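Local coordinates for protein galactose-1-phosphate uridylyltransferase (Pyrobaculum aerophilum str. IM2, PDB 6K9Z) that probably transfers uridylyl groups between UDP-sugars and hexose 1-phosphates, as a zinc-binding galactose-1-phosphate uridylyltransferase of the HIT superfamily, at residues A[181-193]-A[218-232]. The protein carries 1 engineered substitution. Sequence-based numbering, arbitrary orientation.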
loop_
_atom_site.group_PDB
_atom_site.type_symbol
_atom_site.label_atom_id
_atom_site.label_comp_id
_atom_site.label_asym_id
_atom_site.label_seq_id
_atom_site.Cartn_x
_atom_site.Cartn_y
_atom_site.Cartn_z
ATOM N N LYS A 181 -20.510 18.239 4.705
ATOM C CA LYS A 181 -19.524 18.660 5.739
ATOM C C LYS A 181 -18.087 18.517 5.228
ATOM O O LYS A 181 -17.263 19.386 5.546
ATOM C CB LYS A 181 -19.703 17.812 7.001
ATOM C CG LYS A 181 -18.878 18.249 8.203
ATOM C CD LYS A 181 -18.862 17.236 9.326
ATOM C CE LYS A 181 -20.114 16.391 9.405
ATOM N NZ LYS A 181 -20.668 16.356 10.780
ATOM N N ARG A 182 -17.803 17.444 4.489
ATOM C CA ARG A 182 -16.428 17.202 3.978
ATOM C C ARG A 182 -16.303 17.646 2.517
ATOM O O ARG A 182 -15.281 17.309 1.900
ATOM C CB ARG A 182 -16.041 15.732 4.168
ATOM C CG ARG A 182 -15.658 15.376 5.596
ATOM C CD ARG A 182 -15.422 13.890 5.775
ATOM N NE ARG A 182 -16.536 13.139 5.230
ATOM C CZ ARG A 182 -17.579 12.725 5.930
ATOM N NH1 ARG A 182 -17.645 12.963 7.227
ATOM N NH2 ARG A 182 -18.547 12.059 5.331
ATOM N N LEU A 183 -17.302 18.350 1.973
ATOM C CA LEU A 183 -17.186 18.753 0.552
ATOM C C LEU A 183 -16.096 19.820 0.496
ATOM O O LEU A 183 -16.157 20.731 1.333
ATOM C CB LEU A 183 -18.546 19.298 0.097
ATOM C CG LEU A 183 -18.715 19.571 -1.398
ATOM C CD1 LEU A 183 -18.511 18.326 -2.256
ATOM C CD2 LEU A 183 -20.123 20.085 -1.667
ATOM N N VAL A 184 -15.161 19.762 -0.434
ATOM C CA VAL A 184 -14.141 20.836 -0.570
ATOM C C VAL A 184 -14.438 21.683 -1.820
ATOM O O VAL A 184 -14.058 22.852 -1.824
ATOM C CB VAL A 184 -12.716 20.291 -0.567
ATOM C CG1 VAL A 184 -12.425 19.596 0.749
ATOM C CG2 VAL A 184 -12.461 19.428 -1.779
ATOM N N PHE A 185 -15.103 21.116 -2.838
ATOM C CA PHE A 185 -15.396 21.836 -4.094
ATOM C C PHE A 185 -16.512 21.117 -4.829
ATOM O O PHE A 185 -16.617 19.875 -4.788
ATOM C CB PHE A 185 -14.143 21.988 -4.953
ATOM C CG PHE A 185 -14.432 22.597 -6.297
ATOM C CD1 PHE A 185 -14.683 23.954 -6.405
ATOM C CD2 PHE A 185 -14.485 21.832 -7.457
ATOM C CE1 PHE A 185 -14.962 24.543 -7.634
ATOM C CE2 PHE A 185 -14.848 22.413 -8.670
ATOM C CZ PHE A 185 -15.069 23.770 -8.759
ATOM N N GLN A 186 -17.344 21.883 -5.541
ATOM C CA GLN A 186 -18.283 21.253 -6.477
ATOM C C GLN A 186 -18.541 22.231 -7.594
ATOM O O GLN A 186 -18.394 23.455 -7.423
ATOM C CB GLN A 186 -19.562 20.816 -5.769
ATOM C CG GLN A 186 -20.456 22.004 -5.392
ATOM C CD GLN A 186 -21.684 21.523 -4.664
ATOM O OE1 GLN A 186 -22.369 20.629 -5.141
ATOM N NE2 GLN A 186 -21.953 22.110 -3.497
ATOM N N ASN A 187 -18.880 21.653 -8.734
ATOM C CA ASN A 187 -19.353 22.410 -9.916
ATOM C C ASN A 187 -20.653 21.751 -10.401
ATOM O O ASN A 187 -21.278 20.959 -9.661
ATOM C CB ASN A 187 -18.264 22.724 -10.945
ATOM C CG ASN A 187 -17.611 21.498 -11.538
ATOM O OD1 ASN A 187 -18.208 20.431 -11.569
ATOM N ND2 ASN A 187 -16.391 21.654 -12.018
ATOM N N ARG A 188 -21.088 22.093 -11.598
ATOM C CA ARG A 188 -22.387 21.539 -12.043
ATOM C C ARG A 188 -22.283 20.036 -12.204
ATOM O O ARG A 188 -23.357 19.440 -12.160
ATOM C CB ARG A 188 -22.826 22.158 -13.368
ATOM C CG ARG A 188 -23.203 23.617 -13.205
ATOM C CD ARG A 188 -23.506 24.276 -14.509
ATOM N NE ARG A 188 -24.012 25.606 -14.248
ATOM C CZ ARG A 188 -24.666 26.334 -15.128
ATOM N NH1 ARG A 188 -24.812 25.864 -16.353
ATOM N NH2 ARG A 188 -25.175 27.523 -14.814
ATOM N N ASN A 189 -21.088 19.469 -12.433
ATOM C CA ASN A 189 -21.014 18.043 -12.856
ATOM C C ASN A 189 -20.212 17.188 -11.868
ATOM O O ASN A 189 -20.256 15.938 -12.049
ATOM C CB ASN A 189 -20.516 17.885 -14.284
ATOM C CG ASN A 189 -21.614 18.208 -15.284
ATOM O OD1 ASN A 189 -22.634 17.529 -15.252
ATOM N ND2 ASN A 189 -21.451 19.200 -16.158
ATOM N N TRP A 190 -19.508 17.795 -10.920
ATOM C CA TRP A 190 -18.529 17.072 -10.041
ATOM C C TRP A 190 -18.623 17.545 -8.588
ATOM O O TRP A 190 -18.959 18.712 -8.329
ATOM C CB TRP A 190 -17.113 17.189 -10.571
ATOM C CG TRP A 190 -16.994 16.610 -11.943
ATOM C CD1 TRP A 190 -17.250 17.260 -13.116
ATOM C CD2 TRP A 190 -16.628 15.262 -12.294
ATOM N NE1 TRP A 190 -17.099 16.407 -14.168
ATOM C CE2 TRP A 190 -16.679 15.188 -13.709
ATOM C CE3 TRP A 190 -16.094 14.177 -11.580
ATOM C CZ2 TRP A 190 -16.346 14.021 -14.397
ATOM C CZ3 TRP A 190 -15.801 13.016 -12.260
ATOM C CH2 TRP A 190 -15.921 12.948 -13.648
ATOM N N LYS A 191 -18.428 16.598 -7.665
ATOM C CA LYS A 191 -18.241 16.888 -6.240
ATOM C C LYS A 191 -16.878 16.308 -5.838
ATOM O O LYS A 191 -16.610 15.115 -6.127
ATOM C CB LYS A 191 -19.297 16.156 -5.410
ATOM C CG LYS A 191 -20.610 16.822 -5.284
ATOM C CD LYS A 191 -21.259 16.330 -3.932
ATOM C CE LYS A 191 -22.494 17.087 -3.598
ATOM N NZ LYS A 191 -23.113 16.570 -2.362
ATOM N N ALA A 192 -16.086 17.104 -5.147
ATOM C CA ALA A 192 -14.810 16.701 -4.529
ATOM C C ALA A 192 -14.955 16.800 -3.007
ATOM O O ALA A 192 -15.353 17.855 -2.523
ATOM C CB ALA A 192 -13.768 17.672 -5.016
ATOM N N PHE A 193 -14.700 15.724 -2.288
ATOM C CA PHE A 193 -14.940 15.651 -0.829
ATOM C C PHE A 193 -13.847 14.786 -0.225
ATOM O O PHE A 193 -13.283 13.908 -0.901
ATOM C CB PHE A 193 -16.362 15.164 -0.509
ATOM C CG PHE A 193 -16.678 13.791 -1.043
ATOM C CD1 PHE A 193 -16.399 12.662 -0.299
ATOM C CD2 PHE A 193 -17.222 13.624 -2.315
ATOM C CE1 PHE A 193 -16.689 11.403 -0.786
ATOM C CE2 PHE A 193 -17.462 12.349 -2.810
ATOM C CZ PHE A 193 -17.233 11.247 -2.026
ATOM N N LEU A 218 -18.318 10.079 -20.423
ATOM C CA LEU A 218 -18.431 11.500 -20.012
ATOM C C LEU A 218 -18.685 12.405 -21.226
ATOM O O LEU A 218 -18.020 12.284 -22.256
ATOM C CB LEU A 218 -17.193 11.980 -19.236
ATOM C CG LEU A 218 -16.885 11.298 -17.914
ATOM C CD1 LEU A 218 -15.585 11.891 -17.395
ATOM C CD2 LEU A 218 -17.997 11.476 -16.931
ATOM N N THR A 219 -19.637 13.329 -21.098
ATOM C CA THR A 219 -19.901 14.321 -22.153
ATOM C C THR A 219 -18.798 15.363 -22.197
ATOM O O THR A 219 -18.049 15.486 -21.214
ATOM C CB THR A 219 -21.248 15.011 -21.929
ATOM O OG1 THR A 219 -21.131 15.765 -20.718
ATOM C CG2 THR A 219 -22.366 13.993 -21.840
ATOM N N ASP A 220 -18.771 16.163 -23.265
ATOM C CA ASP A 220 -17.731 17.202 -23.389
ATOM C C ASP A 220 -17.834 18.184 -22.216
ATOM O O ASP A 220 -16.767 18.593 -21.647
ATOM C CB ASP A 220 -17.866 17.970 -24.696
ATOM C CG ASP A 220 -16.652 18.841 -24.899
ATOM O OD1 ASP A 220 -15.575 18.260 -25.178
ATOM O OD2 ASP A 220 -16.767 20.093 -24.726
ATOM N N GLU A 221 -19.053 18.526 -21.843
ATOM C CA GLU A 221 -19.281 19.450 -20.715
ATOM C C GLU A 221 -18.748 18.824 -19.409
ATOM O O GLU A 221 -18.200 19.530 -18.531
ATOM C CB GLU A 221 -20.775 19.697 -20.577
ATOM C CG GLU A 221 -21.073 20.887 -19.705
ATOM C CD GLU A 221 -20.731 22.242 -20.329
ATOM O OE1 GLU A 221 -20.529 22.288 -21.591
ATOM O OE2 GLU A 221 -20.654 23.269 -19.544
ATOM N N GLU A 222 -19.063 17.551 -19.189
ATOM C CA GLU A 222 -18.580 16.841 -17.978
ATOM C C GLU A 222 -17.063 16.857 -17.981
ATOM O O GLU A 222 -16.479 17.029 -16.923
ATOM C CB GLU A 222 -19.178 15.449 -17.913
ATOM C CG GLU A 222 -20.648 15.417 -17.527
ATOM C CD GLU A 222 -21.179 14.007 -17.629
ATOM O OE1 GLU A 222 -20.999 13.394 -18.687
ATOM O OE2 GLU A 222 -21.573 13.469 -16.592
ATOM N N VAL A 223 -16.428 16.665 -19.131
ATOM C CA VAL A 223 -14.943 16.653 -19.153
ATOM C C VAL A 223 -14.390 18.048 -18.834
ATOM O O VAL A 223 -13.379 18.139 -18.142
ATOM C CB VAL A 223 -14.434 16.081 -20.475
ATOM C CG1 VAL A 223 -12.925 16.265 -20.618
ATOM C CG2 VAL A 223 -14.823 14.608 -20.539
ATOM N N ALA A 224 -14.981 19.118 -19.359
ATOM C CA ALA A 224 -14.579 20.498 -19.029
ATOM C C ALA A 224 -14.720 20.705 -17.518
ATOM O O ALA A 224 -13.779 21.212 -16.891
ATOM C CB ALA A 224 -15.403 21.494 -19.809
ATOM N N ASP A 225 -15.804 20.233 -16.917
ATOM C CA ASP A 225 -16.039 20.449 -15.465
ATOM C C ASP A 225 -15.051 19.575 -14.668
ATOM O O ASP A 225 -14.663 19.976 -13.556
ATOM C CB ASP A 225 -17.512 20.224 -15.142
ATOM C CG ASP A 225 -18.426 21.401 -15.451
ATOM O OD1 ASP A 225 -17.885 22.510 -15.730
ATOM O OD2 ASP A 225 -19.634 21.166 -15.528
ATOM N N LEU A 226 -14.713 18.391 -15.177
ATOM C CA LEU A 226 -13.661 17.517 -14.586
ATOM C C LEU A 226 -12.324 18.256 -14.568
ATOM O O LEU A 226 -11.651 18.244 -13.494
ATOM C CB LEU A 226 -13.537 16.193 -15.349
ATOM C CG LEU A 226 -12.448 15.262 -14.825
ATOM C CD1 LEU A 226 -12.624 15.053 -13.297
ATOM C CD2 LEU A 226 -12.464 13.950 -15.589
ATOM N N ALA A 227 -11.906 18.825 -15.701
ATOM C CA ALA A 227 -10.643 19.578 -15.752
ATOM C C ALA A 227 -10.646 20.628 -14.630
ATOM O O ALA A 227 -9.636 20.784 -13.925
ATOM C CB ALA A 227 -10.438 20.189 -17.087
ATOM N N GLU A 228 -11.767 21.316 -14.412
ATOM C CA GLU A 228 -11.852 22.374 -13.374
ATOM C C GLU A 228 -11.704 21.740 -11.979
ATOM O O GLU A 228 -10.900 22.253 -11.126
ATOM C CB GLU A 228 -13.134 23.167 -13.524
ATOM C CG GLU A 228 -13.303 24.210 -12.431
ATOM C CD GLU A 228 -14.507 25.083 -12.663
ATOM O OE1 GLU A 228 -15.627 24.641 -12.382
ATOM O OE2 GLU A 228 -14.338 26.166 -13.240
ATOM N N ALA A 229 -12.422 20.647 -11.727
ATOM C CA ALA A 229 -12.396 20.021 -10.400
ATOM C C ALA A 229 -10.972 19.533 -10.101
ATOM O O ALA A 229 -10.503 19.695 -8.960
ATOM C CB ALA A 229 -13.405 18.906 -10.297
ATOM N N LEU A 230 -10.301 18.937 -11.075
ATOM C CA LEU A 230 -8.905 18.481 -10.904
ATOM C C LEU A 230 -7.995 19.690 -10.669
ATOM O O LEU A 230 -7.210 19.677 -9.710
ATOM C CB LEU A 230 -8.463 17.705 -12.143
ATOM C CG LEU A 230 -9.059 16.301 -12.256
ATOM C CD1 LEU A 230 -8.726 15.660 -13.605
ATOM C CD2 LEU A 230 -8.546 15.455 -11.111
ATOM N N LYS A 231 -8.096 20.717 -11.482
ATOM C CA LYS A 231 -7.222 21.887 -11.339
ATOM C C LYS A 231 -7.403 22.479 -9.950
ATOM O O LYS A 231 -6.389 22.806 -9.293
ATOM C CB LYS A 231 -7.525 22.901 -12.443
ATOM C CG LYS A 231 -6.661 24.136 -12.407
ATOM C CD LYS A 231 -6.843 25.051 -13.632
ATOM C CE LYS A 231 -6.119 26.372 -13.506
ATOM N NZ LYS A 231 -4.664 26.191 -13.548
ATOM N N ILE A 232 -8.650 22.746 -9.557
ATOM C CA ILE A 232 -8.900 23.498 -8.298
ATOM C C ILE A 232 -8.499 22.621 -7.098
ATOM O O ILE A 232 -7.927 23.181 -6.148
ATOM C CB ILE A 232 -10.349 24.000 -8.275
ATOM C CG1 ILE A 232 -10.461 25.117 -9.326
ATOM C CG2 ILE A 232 -10.719 24.490 -6.887
ATOM C CD1 ILE A 232 -11.856 25.623 -9.573
HETATM O O HOH W 1 -21.873 14.313 -13.841
#
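With CG anti to its carbonyl carbon (chi1 -60°), Trp190 lays its indole against helix 220-232, while Asn187, whose CG sits between backbone N and carbonyl carbon (chi1 61°), turns its amide to the same helix. The indole suits its place because it joins a broad apolar face to one N-H: Leu226 CD1 lies over the six-membered ring, 3.8 Å from its centroid, Leu218 CD1 meets the edge, and Trp190 NE1 donates to Glu222 O at 2.9 Å. That carbonyl also accepts from Leu226 N, the two donors arriving from opposite faces of its plane. Replacing Trp190 by an alanine removes the indole and its N-H, and is likely to open a gap beside Leu218 and Leu226.

Asparagine suits position 187 because its short side chain carries both an acceptor, OD1, which takes Asn189 N in an Asx turn, and a two-hydrogen donor, ND2, which bridges Asp225 O (2.9 Å) and Glu228 OE1 (3.1 Å). Asn189 ND2 meets Asp225 OD2 on its anti side, somewhat out of the carboxylate plane, at 2.8 Å; Arg210 donates to Asn189 OD1, helping to set the amide's rotation. Ile232 CG2 covers one face of the Phe185 ring, and small Ala229 lets both Phe185 and Trp190 approach the helix.

Thr219 and Glu222 form a capping box at the helix start. Hairpin 183-193 ends the half-barrel's antiparallel sheet within this chain, and Ile206 of strand 202-208 also touches Trp190 and Ala229. The indole and Asn187 ND2 thus satisfy helix carbonyls, while the amides of Asn187 and Asn189 probably help stabilise the negative charge of Glu228 and Asp225.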